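Local coordinates for protein arylalkylamine N-Acetyltransferase 2 (Aedes aegypti, PDB 4FD6) that probably transfers acyl groups from coenzyme A thioesters to the amine of arylalkylamines, turning dopamine into N-acetyldopamine and serotonin into N-acylserotonins, at residues E34-A39 and F205-P210; N116-L121 and T187-N192. All coordinates share one frame; numbering follows the deposited sequence.

Both contacts of this GNAT-family acetyltransferase involve the part of the chain from edge strand 186-192 to the loop before strand 213-220. Contact 2 packs the turn after helix 103-116 against edge strand 186-192; contact 1 sets the short helix 35-39 against the loop that carries the chain from that strand to strand 213-220. Contact 2 is nested in sequence inside the long loop that contact 1 closes. Their centres lie about 19 Å apart and their nearest atoms about 7 Å apart, so they do not touch. Helix 103-116 relates them: Phe-205 of contact 1 packs on its Ile-108 and Leu-111, while Cys-189 of contact 2 packs on its Gln-115. Each centre is about 15 Å from the centre of the chain.

Contact 1: residues E34-A39 and F205-P210; sequences EPLNKA and FVVDPP
Ala-39 O and Val-206 N are held to one water, each 2.8 Å from its oxygen; the water donates to the carbonyl and accepts from the amide. A second water donates to Pro-35 O at 2.8 Å and takes a weak bond from Asp-208 N. Apolar side chains supply most of the remaining contact. Leu-36 reaches over one face of the Phe-205 ring, its CD2 3.8 Å from the ring centroid and 17° off the normal, a CH-pi contact. Ala-39 CB meets the same ring at its edge and sits 3.4 Å from Val-206 O, where a small methyl lets the loop backbone come close. Val-207 divides its branches: with CG1 anti to the backbone N (chi1 -180°), CG1 meets Pro-35 CB at 3.9 Å while CG2 packs on Ala-39 CB. The helix that carries these side chains is N-capped by Glu-34, whose OE1 accepts from Asn-37 N (2.7 Å). Lys-38 crosses Asp-208 at about a right angle, its CD beside OD1, but its NZ, 4.3 Å from that oxygen, forms its salt bridge with Asp-33. Apolar packing and water bridges thus join helix and loop, with charge attraction across them probably a minor contributor.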
loop_
_atom_site.group_PDB
_atom_site.type_symbol
_atom_site.label_atom_id
_atom_site.label_comp_id
_atom_site.label_asym_id
_atom_site.label_seq_id
_atom_site.Cartn_x
_atom_site.Cartn_y
_atom_site.Cartn_z
ATOM N N GLU A 34 2.229 10.493 -0.669
ATOM C CA GLU A 34 1.145 9.592 -1.069
ATOM C C GLU A 34 -0.113 10.442 -1.316
ATOM O O GLU A 34 -0.381 11.367 -0.561
ATOM C CB GLU A 34 0.909 8.545 0.033
ATOM C CG GLU A 34 -0.079 7.439 -0.311
ATOM C CD GLU A 34 -1.539 7.826 -0.057
ATOM O OE1 GLU A 34 -1.795 8.629 0.860
ATOM O OE2 GLU A 34 -2.433 7.323 -0.770
ATOM N N PRO A 35 -0.871 10.155 -2.390
ATOM C CA PRO A 35 -1.977 11.042 -2.799
ATOM C C PRO A 35 -2.987 11.451 -1.698
ATOM O O PRO A 35 -3.318 12.641 -1.566
ATOM C CB PRO A 35 -2.683 10.249 -3.921
ATOM C CG PRO A 35 -1.848 9.056 -4.202
ATOM C CD PRO A 35 -0.576 9.134 -3.412
ATOM N N LEU A 36 -3.472 10.488 -0.922
ATOM C CA LEU A 36 -4.464 10.796 0.103
ATOM C C LEU A 36 -3.817 11.487 1.309
ATOM O O LEU A 36 -4.361 12.447 1.836
ATOM C CB LEU A 36 -5.217 9.541 0.542
ATOM C CG LEU A 36 -6.047 8.815 -0.515
ATOM C CD1 LEU A 36 -6.761 7.627 0.092
ATOM C CD2 LEU A 36 -7.035 9.771 -1.175
ATOM N N ASN A 37 -2.655 11.001 1.741
ATOM C CA ASN A 37 -1.941 11.660 2.838
ATOM C C ASN A 37 -1.722 13.126 2.493
ATOM O O ASN A 37 -1.947 14.014 3.314
ATOM C CB ASN A 37 -0.589 10.991 3.105
ATOM C CG ASN A 37 -0.730 9.581 3.619
ATOM O OD1 ASN A 37 -1.822 9.160 4.009
ATOM N ND2 ASN A 37 0.381 8.839 3.650
ATOM N N LYS A 38 -1.282 13.367 1.261
ATOM C CA LYS A 38 -1.004 14.718 0.808
ATOM C C LYS A 38 -2.267 15.578 0.789
ATOM O O LYS A 38 -2.246 16.745 1.218
ATOM C CB LYS A 38 -0.364 14.693 -0.581
ATOM C CG LYS A 38 0.127 16.063 -1.052
ATOM C CD LYS A 38 0.590 16.038 -2.493
ATOM C CE LYS A 38 1.752 15.092 -2.682
ATOM N NZ LYS A 38 2.231 15.064 -4.096
ATOM N N ALA A 39 -3.360 15.003 0.292
ATOM C CA ALA A 39 -4.622 15.733 0.170
ATOM C C ALA A 39 -5.128 16.278 1.512
ATOM O O ALA A 39 -5.792 17.320 1.566
ATOM C CB ALA A 39 -5.680 14.843 -0.465
ATOM N N PHE A 205 -11.282 14.529 -0.422
ATOM C CA PHE A 205 -9.890 14.540 -0.854
ATOM C C PHE A 205 -9.757 15.322 -2.150
ATOM O O PHE A 205 -10.262 14.895 -3.192
ATOM C CB PHE A 205 -9.381 13.117 -1.099
ATOM C CG PHE A 205 -9.448 12.230 0.114
ATOM C CD1 PHE A 205 -8.536 12.377 1.143
ATOM C CD2 PHE A 205 -10.422 11.255 0.221
ATOM C CE1 PHE A 205 -8.593 11.562 2.261
ATOM C CE2 PHE A 205 -10.491 10.438 1.346
ATOM C CZ PHE A 205 -9.568 10.595 2.358
ATOM N N VAL A 206 -9.067 16.456 -2.094
ATOM C CA VAL A 206 -8.699 17.160 -3.319
ATOM C C VAL A 206 -7.292 16.710 -3.690
ATOM O O VAL A 206 -6.323 17.011 -2.989
ATOM C CB VAL A 206 -8.766 18.694 -3.160
ATOM C CG1 VAL A 206 -8.233 19.382 -4.410
ATOM C CG2 VAL A 206 -10.189 19.131 -2.868
ATOM N N VAL A 207 -7.187 15.959 -4.781
ATOM C CA VAL A 207 -5.960 15.230 -5.066
ATOM C C VAL A 207 -5.243 15.763 -6.304
ATOM O O VAL A 207 -5.870 16.120 -7.291
ATOM C CB VAL A 207 -6.236 13.710 -5.206
ATOM C CG1 VAL A 207 -4.955 12.964 -5.492
ATOM C CG2 VAL A 207 -6.891 13.168 -3.934
ATOM N N ASP A 208 -3.917 15.816 -6.247
ATOM C CA ASP A 208 -3.137 16.356 -7.352
ATOM C C ASP A 208 -3.100 15.396 -8.530
ATOM O O ASP A 208 -2.954 14.191 -8.344
ATOM C CB ASP A 208 -1.704 16.663 -6.903
ATOM C CG ASP A 208 -1.626 17.834 -5.942
ATOM O OD1 ASP A 208 -0.530 18.064 -5.387
ATOM O OD2 ASP A 208 -2.652 18.521 -5.735
ATOM N N PRO A 209 -3.227 15.929 -9.756
ATOM C CA PRO A 209 -2.997 15.111 -10.944
ATOM C C PRO A 209 -1.650 14.420 -10.795
ATOM O O PRO A 209 -0.763 14.963 -10.126
ATOM C CB PRO A 209 -2.934 16.149 -12.074
ATOM C CG PRO A 209 -3.715 17.309 -11.559
ATOM C CD PRO A 209 -3.480 17.344 -10.087
ATOM N N PRO A 210 -1.492 13.233 -11.394
ATOM C CA PRO A 210 -2.464 12.560 -12.255
ATOM C C PRO A 210 -3.344 11.575 -11.505
ATOM O O PRO A 210 -3.981 10.743 -12.146
ATOM C CB PRO A 210 -1.566 11.780 -13.211
ATOM C CG PRO A 210 -0.406 11.397 -12.361
ATOM C CD PRO A 210 -0.218 12.497 -11.343
HETATM O O HOH W 1 -2.651 14.587 -3.436
HETATM O O HOH W 2 -8.350 17.416 0.480
#

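Contact 2: residues N116-L121 and T187-N192; sequences NLKINL and TKCEIN
Ile-119 points across to Lys-188 and Cys-189, where the edge strand of the mixed GNAT sheet carries a classic beta bulge: both of these residues face Ile-216 of the neighbouring strand 213-220. Across from it, a type I turn from Asn-116 to Ile-119 begins on the last residue of helix 103-116 and is closed by a weak bond from Ile-119 N to Asn-116 O.

The side chains of Ile-119 and Lys-188 cross at about a right angle. CG1 of Ile-119 stands between its backbone N and carbonyl carbon (chi1 57°), which leaves the two branches to reach different atoms: CD1 meets Lys-188 CB at 4.1 Å, whereas CG2 lies 4.0 Å from Lys-188 O and 4.3 Å from Cys-189 CB. A beta-branched residue suits this place because it offers two apolar arms. Leu-121 adds a third apolar group, with CD2 beside CG of Lys-188, whose chain then folds at chi2 and chi3 and carries its amine away from the turn. The lysine thus contributes CB and CG to the packing while its charged end leaves it.

Cys-189 is buried, its CB points toward the turn, and its slim SG lies anti to the backbone N (chi1 -179°). CD of Lys-118 lies 4.2 Å from that SG, and Gln-115 of helix 103-116 also touches the cysteine. The side chain of Asn-116, where the turn begins, hydrogen-bonds to Lys-168 and Asp-170 of strand 166-171, tying the helix end to the sheet.

No direct hydrogen bond joins the two segments. The polar link runs through water 3, which accepts from Lys-118 NZ and donates to Glu-190 O, each 2.9 Å from the water oxygen.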
loop_
_atom_site.group_PDB
_atom_site.type_symbol
_atom_site.label_atom_id
_atom_site.label_comp_id
_atom_site.label_asym_id
_atom_site.label_seq_id
_atom_site.Cartn_x
_atom_site.Cartn_y
_atom_site.Cartn_z
ATOM N N ASN A 116 -13.826 -1.203 0.688
ATOM C CA ASN A 116 -13.626 -2.636 0.890
ATOM C C ASN A 116 -14.899 -3.402 1.240
ATOM O O ASN A 116 -14.999 -4.603 0.952
ATOM C CB ASN A 116 -12.497 -2.919 1.888
ATOM C CG ASN A 116 -11.157 -3.026 1.197
ATOM O OD1 ASN A 116 -10.883 -4.019 0.522
ATOM N ND2 ASN A 116 -10.329 -1.991 1.324
ATOM N N LEU A 117 -15.877 -2.717 1.831
ATOM C CA LEU A 117 -17.173 -3.374 2.104
ATOM C C LEU A 117 -17.961 -3.802 0.862
ATOM O O LEU A 117 -18.903 -4.597 0.961
ATOM C CB LEU A 117 -18.065 -2.470 2.955
ATOM C CG LEU A 117 -17.664 -2.263 4.410
ATOM C CD1 LEU A 117 -18.639 -1.298 5.082
ATOM C CD2 LEU A 117 -17.590 -3.593 5.162
ATOM N N LYS A 118 -17.603 -3.268 -0.299
ATOM C CA LYS A 118 -18.387 -3.487 -1.515
ATOM C C LYS A 118 -18.022 -4.779 -2.254
ATOM O O LYS A 118 -18.682 -5.171 -3.216
ATOM C CB LYS A 118 -18.239 -2.289 -2.461
ATOM C CG LYS A 118 -18.764 -0.969 -1.868
ATOM C CD LYS A 118 -18.659 0.188 -2.852
ATOM C CE LYS A 118 -19.620 0.008 -4.026
ATOM N NZ LYS A 118 -19.725 1.242 -4.868
ATOM N N ILE A 119 -16.957 -5.432 -1.808
ATOM C CA ILE A 119 -16.543 -6.684 -2.423
ATOM C C ILE A 119 -16.121 -7.657 -1.324
ATOM O O ILE A 119 -15.785 -7.245 -0.218
ATOM C CB ILE A 119 -15.374 -6.492 -3.418
ATOM C CG1 ILE A 119 -14.183 -5.834 -2.719
ATOM C CG2 ILE A 119 -15.822 -5.705 -4.665
ATOM C CD1 ILE A 119 -13.003 -5.581 -3.624
ATOM N N ASN A 120 -16.173 -8.949 -1.624
ATOM C CA ASN A 120 -15.636 -9.947 -0.712
ATOM C C ASN A 120 -14.783 -10.915 -1.532
ATOM O O ASN A 120 -15.303 -11.800 -2.221
ATOM C CB ASN A 120 -16.761 -10.650 0.052
ATOM C CG ASN A 120 -16.248 -11.710 0.992
ATOM O OD1 ASN A 120 -15.120 -12.173 0.850
ATOM N ND2 ASN A 120 -17.076 -12.115 1.953
ATOM N N LEU A 121 -13.467 -10.706 -1.494
ATOM C CA LEU A 121 -12.552 -11.455 -2.360
ATOM C C LEU A 121 -12.286 -12.861 -1.843
ATOM O O LEU A 121 -11.923 -13.772 -2.599
ATOM C CB LEU A 121 -11.227 -10.695 -2.523
ATOM C CG LEU A 121 -11.337 -9.347 -3.250
ATOM C CD1 LEU A 121 -9.965 -8.677 -3.321
ATOM C CD2 LEU A 121 -11.901 -9.539 -4.633
ATOM N N THR A 187 -9.128 -4.460 -11.840
ATOM C CA THR A 187 -9.896 -3.609 -10.929
ATOM C C THR A 187 -11.218 -4.248 -10.536
ATOM O O THR A 187 -12.028 -4.612 -11.400
ATOM C CB THR A 187 -10.149 -2.220 -11.560
ATOM O OG1 THR A 187 -8.882 -1.606 -11.836
ATOM C CG2 THR A 187 -10.946 -1.322 -10.617
ATOM N N LYS A 188 -11.443 -4.380 -9.234
ATOM C CA LYS A 188 -12.678 -4.969 -8.739
ATOM C C LYS A 188 -13.601 -3.897 -8.203
ATOM O O LYS A 188 -14.816 -4.074 -8.164
ATOM C CB LYS A 188 -12.398 -6.015 -7.658
ATOM C CG LYS A 188 -11.383 -7.061 -8.077
ATOM C CD LYS A 188 -11.777 -7.731 -9.403
ATOM C CE LYS A 188 -12.681 -8.928 -9.161
ATOM N NZ LYS A 188 -13.043 -9.609 -10.442
ATOM N N CYS A 189 -13.024 -2.783 -7.784
ATOM C CA CYS A 189 -13.862 -1.706 -7.247
ATOM C C CYS A 189 -13.132 -0.402 -7.482
ATOM O O CYS A 189 -11.925 -0.372 -7.351
ATOM C CB CYS A 189 -14.102 -1.926 -5.746
ATOM S SG CYS A 189 -15.150 -0.686 -4.948
ATOM N N GLU A 190 -13.829 0.672 -7.843
ATOM C CA GLU A 190 -13.137 1.943 -8.021
ATOM C C GLU A 190 -14.015 3.143 -7.711
ATOM O O GLU A 190 -15.247 3.061 -7.756
ATOM C CB GLU A 190 -12.584 2.064 -9.439
ATOM C CG GLU A 190 -13.659 2.004 -10.520
ATOM C CD GLU A 190 -13.077 2.069 -11.923
ATOM O OE1 GLU A 190 -12.239 2.953 -12.179
ATOM O OE2 GLU A 190 -13.453 1.234 -12.766
ATOM N N ILE A 191 -13.368 4.263 -7.402
ATOM C CA ILE A 191 -14.098 5.495 -7.136
ATOM C C ILE A 191 -13.243 6.708 -7.484
ATOM O O ILE A 191 -12.045 6.744 -7.192
ATOM C CB ILE A 191 -14.592 5.575 -5.669
ATOM C CG1 ILE A 191 -15.511 6.791 -5.469
ATOM C CG2 ILE A 191 -13.421 5.597 -4.689
ATOM C CD1 ILE A 191 -15.999 6.969 -4.054
ATOM N N ASN A 192 -13.857 7.686 -8.150
ATOM C CA ASN A 192 -13.181 8.933 -8.474
ATOM C C ASN A 192 -13.141 9.829 -7.252
ATOM O O ASN A 192 -14.162 10.021 -6.607
ATOM C CB ASN A 192 -13.938 9.681 -9.573
ATOM C CG ASN A 192 -13.750 9.066 -10.938
ATOM O OD1 ASN A 192 -12.661 8.604 -11.275
ATOM N ND2 ASN A 192 -14.807 9.076 -11.744
HETATM O O HOH W 3 -17.026 2.088 -5.661
#